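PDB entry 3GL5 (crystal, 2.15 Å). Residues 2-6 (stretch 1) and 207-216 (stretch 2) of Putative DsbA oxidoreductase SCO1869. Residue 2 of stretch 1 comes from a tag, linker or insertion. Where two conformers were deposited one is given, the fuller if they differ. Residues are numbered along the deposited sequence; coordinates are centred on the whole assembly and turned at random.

Stretch 1 2-6: HMRVE
Stretch 2 (207-216) ALTQAWGERT

Residues 3-6 form a β-strand that continues later in the chain, and residues 207-213 belong to an α-helix that begins earlier. The two segments lie more than 200 residues apart in sequence. The strand backbone is extended (phi/psi -158/161° at Met3, -106/140° at Arg4, -115/113° at Val5, -97/136° at Glu6), whereas the helical residues stay between -51 and -72° in phi and between -33 and -52° in psi. The axes approach to 10.1 Å, and their N-to-C directions differ by 140°, so the elements run roughly antiparallel. In register, the CA of Met3 lies 7.3 Å from the CA of Trp212, and the CA of Val5 lies 8.7 Å from the CA of Leu208. Together the stretches bury 322 Å².

Apolar packing centres on Met3, a selenomethionine whose CA-to-CB bond points toward the helix. Its p, t, t rotamer (68°, 175°, -174°) extends the chain across one turn of helix. Met3 CG lies 3.8 Å from Trp212 CE3, Met3 SE lies 3.9 Å from Ala211 CB, and Met3 CE reaches 3.7 Å from Leu208 CD2. The side chain also meets the backbone, with Met3 SE 3.6 Å from Trp212 N and Met3 CE 3.6 Å from Leu208 O; those two helix atoms are already paired in the hydrogen bond from Trp212 N to Leu208 O (2.8 Å). The CA-to-CB bond of Leu208 points sideways relative to the strand, but its rotamer (-71°, 163°) brings its end nearer, where Leu208 CD2 also packs 4.0 Å from Val5 CG2. Val5 (chi1 172°) points toward the helix as Met3 does, while the intervening Arg4 makes no contact with it, as expected from strand alternation.

The aromatic contact is with Trp212, whose CA-to-CB bond points sideways, but whose chi angles of -172° and -92° bring the end of the indole nearer the first residues of stretch 1. Met3 SE sits 5.3 Å from the centroid of the six-membered ring and 75° off its normal, a selenium-aromatic approach at the edge. The tag-derived His2, modelled only as far as CB, places its CA 3.8 Å from Trp212 CH2.

Polar contacts gather beyond the helix, at Arg215 (phi/psi -67/121°; chi -37°, 161°, -56°, 143°). Arg215 NE donates to Trp212 O at 3.1 Å, which ties the side chain back to the helix. Arg215 NH1 makes a weak hydrogen bond to His2 O: the distance is a short 2.9 Å, but the N-H...O angle is 118°, although the oxygen lies near the guanidinium plane. A water accepts from both His2 N (3.1 Å) and Arg215 NH1 (3.3 Å), adding a bridge between the stretches.

Within the strand, Arg4 (-172°, 179°, 47°, 162°) and Glu6 (-52°, 163°, -89°) form a long salt bridge, with Arg4 NH1 3.7 Å from Glu6 OE2. The oxygen lies well out of the guanidinium plane, so the attraction is one of charge, without a directed N-H.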

# COMPACT_ATOMS: atom_id res chain seq x y z
N HIS A 2 -12.58 -6.67 -2.66
CA HIS A 2 -12.72 -5.84 -1.41
C HIS A 2 -12.65 -4.37 -1.75
O HIS A 2 -12.98 -4.00 -2.90
CB HIS A 2 -11.64 -6.21 -0.45
N MSE A 3 -12.20 -3.54 -0.79
CA MSE A 3 -11.97 -2.11 -1.00
C MSE A 3 -10.99 -1.55 0.03
O MSE A 3 -10.79 -2.14 1.08
CB MSE A 3 -13.30 -1.31 -0.93
CG MSE A 3 -13.93 -1.27 0.42
SE MSE A 3 -15.55 -0.11 0.51
CE MSE A 3 -15.75 -0.31 2.41
N ARG A 4 -10.41 -0.40 -0.29
CA ARG A 4 -9.44 0.24 0.60
C ARG A 4 -10.07 1.46 1.29
O ARG A 4 -10.86 2.18 0.68
CB ARG A 4 -8.19 0.65 -0.22
CG ARG A 4 -7.05 1.16 0.62
CD ARG A 4 -5.79 1.55 -0.16
NE ARG A 4 -6.03 2.39 -1.34
CZ ARG A 4 -5.09 3.12 -1.94
NH1 ARG A 4 -3.85 3.15 -1.43
NH2 ARG A 4 -5.38 3.83 -3.04
N VAL A 5 -9.75 1.64 2.57
CA VAL A 5 -10.06 2.86 3.33
C VAL A 5 -8.75 3.58 3.75
O VAL A 5 -7.96 3.05 4.58
CB VAL A 5 -10.93 2.57 4.60
CG1 VAL A 5 -11.07 3.83 5.46
CG2 VAL A 5 -12.28 2.05 4.21
N GLU A 6 -8.51 4.78 3.19
CA GLU A 6 -7.33 5.59 3.56
C GLU A 6 -7.68 6.64 4.61
O GLU A 6 -8.73 7.31 4.52
CB GLU A 6 -6.76 6.28 2.34
CG GLU A 6 -6.49 5.33 1.17
CD GLU A 6 -6.34 6.05 -0.12
OE1 GLU A 6 -7.35 6.27 -0.81
OE2 GLU A 6 -5.20 6.45 -0.42
N ALA A 207 -21.15 4.76 6.07
CA ALA A 207 -20.17 5.09 5.03
C ALA A 207 -19.53 3.81 4.45
O ALA A 207 -19.50 3.64 3.24
CB ALA A 207 -19.08 6.03 5.56
N LEU A 208 -19.05 2.93 5.31
CA LEU A 208 -18.56 1.62 4.86
C LEU A 208 -19.59 0.90 3.98
O LEU A 208 -19.27 0.40 2.91
CB LEU A 208 -18.18 0.75 6.06
CG LEU A 208 -16.91 1.19 6.79
CD1 LEU A 208 -16.73 0.60 8.22
CD2 LEU A 208 -15.72 0.90 5.93
N THR A 209 -20.85 0.91 4.41
CA THR A 209 -21.89 0.09 3.77
C THR A 209 -22.27 0.62 2.42
O THR A 209 -22.44 -0.13 1.47
CB THR A 209 -23.12 -0.01 4.66
OG1 THR A 209 -22.78 -0.81 5.78
CG2 THR A 209 -24.29 -0.67 3.91
N GLN A 210 -22.39 1.94 2.36
CA GLN A 210 -22.71 2.64 1.14
C GLN A 210 -21.57 2.48 0.15
O GLN A 210 -21.79 2.15 -1.01
CB GLN A 210 -22.92 4.12 1.46
CG GLN A 210 -23.84 4.83 0.50
CD GLN A 210 -24.04 6.27 0.89
OE1 GLN A 210 -23.83 6.65 2.04
NE2 GLN A 210 -24.44 7.08 -0.08
N ALA A 211 -20.35 2.70 0.63
CA ALA A 211 -19.14 2.61 -0.19
C ALA A 211 -19.03 1.21 -0.74
O ALA A 211 -18.89 1.03 -1.96
CB ALA A 211 -17.90 2.96 0.62
N TRP A 212 -19.13 0.22 0.15
CA TRP A 212 -19.15 -1.18 -0.29
C TRP A 212 -20.29 -1.43 -1.26
O TRP A 212 -20.09 -1.98 -2.34
CB TRP A 212 -19.32 -2.09 0.91
CG TRP A 212 -19.16 -3.53 0.59
CD1 TRP A 212 -20.15 -4.42 0.23
CD2 TRP A 212 -17.94 -4.27 0.61
NE1 TRP A 212 -19.60 -5.67 0.03
CE2 TRP A 212 -18.25 -5.61 0.25
CE3 TRP A 212 -16.60 -3.94 0.90
CZ2 TRP A 212 -17.27 -6.61 0.17
CZ3 TRP A 212 -15.63 -4.94 0.82
CH2 TRP A 212 -15.97 -6.26 0.46
N GLY A 213 -21.49 -1.00 -0.88
CA GLY A 213 -22.67 -1.37 -1.63
C GLY A 213 -22.63 -0.87 -3.05
O GLY A 213 -23.12 -1.52 -3.96
N GLU A 214 -22.00 0.28 -3.25
CA GLU A 214 -22.08 0.97 -4.53
C GLU A 214 -20.91 0.76 -5.50
O GLU A 214 -20.91 1.37 -6.56
CB GLU A 214 -22.35 2.45 -4.31
CG GLU A 214 -23.76 2.69 -3.76
CD GLU A 214 -23.86 3.95 -2.91
OE1 GLU A 214 -22.82 4.64 -2.76
OE2 GLU A 214 -24.98 4.25 -2.39
N ARG A 215 -19.93 -0.07 -5.15
CA ARG A 215 -18.88 -0.41 -6.10
C ARG A 215 -19.51 -1.20 -7.23
O ARG A 215 -20.09 -2.26 -7.00
CB ARG A 215 -17.77 -1.25 -5.47
CG ARG A 215 -17.43 -0.90 -4.04
CD ARG A 215 -16.70 -2.03 -3.38
NE ARG A 215 -17.48 -3.27 -3.45
CZ ARG A 215 -16.95 -4.48 -3.63
NH1 ARG A 215 -15.64 -4.61 -3.78
NH2 ARG A 215 -17.74 -5.54 -3.68
N THR A 216 -19.41 -0.70 -8.46
CA THR A 216 -19.92 -1.46 -9.62
C THR A 216 -18.79 -2.36 -10.08
O THR A 216 -17.63 -2.06 -9.81
CB THR A 216 -20.35 -0.54 -10.79
OG1 THR A 216 -19.24 0.26 -11.22
CG2 THR A 216 -21.52 0.37 -10.37
O HOH W 1 -14.01 -6.93 -5.39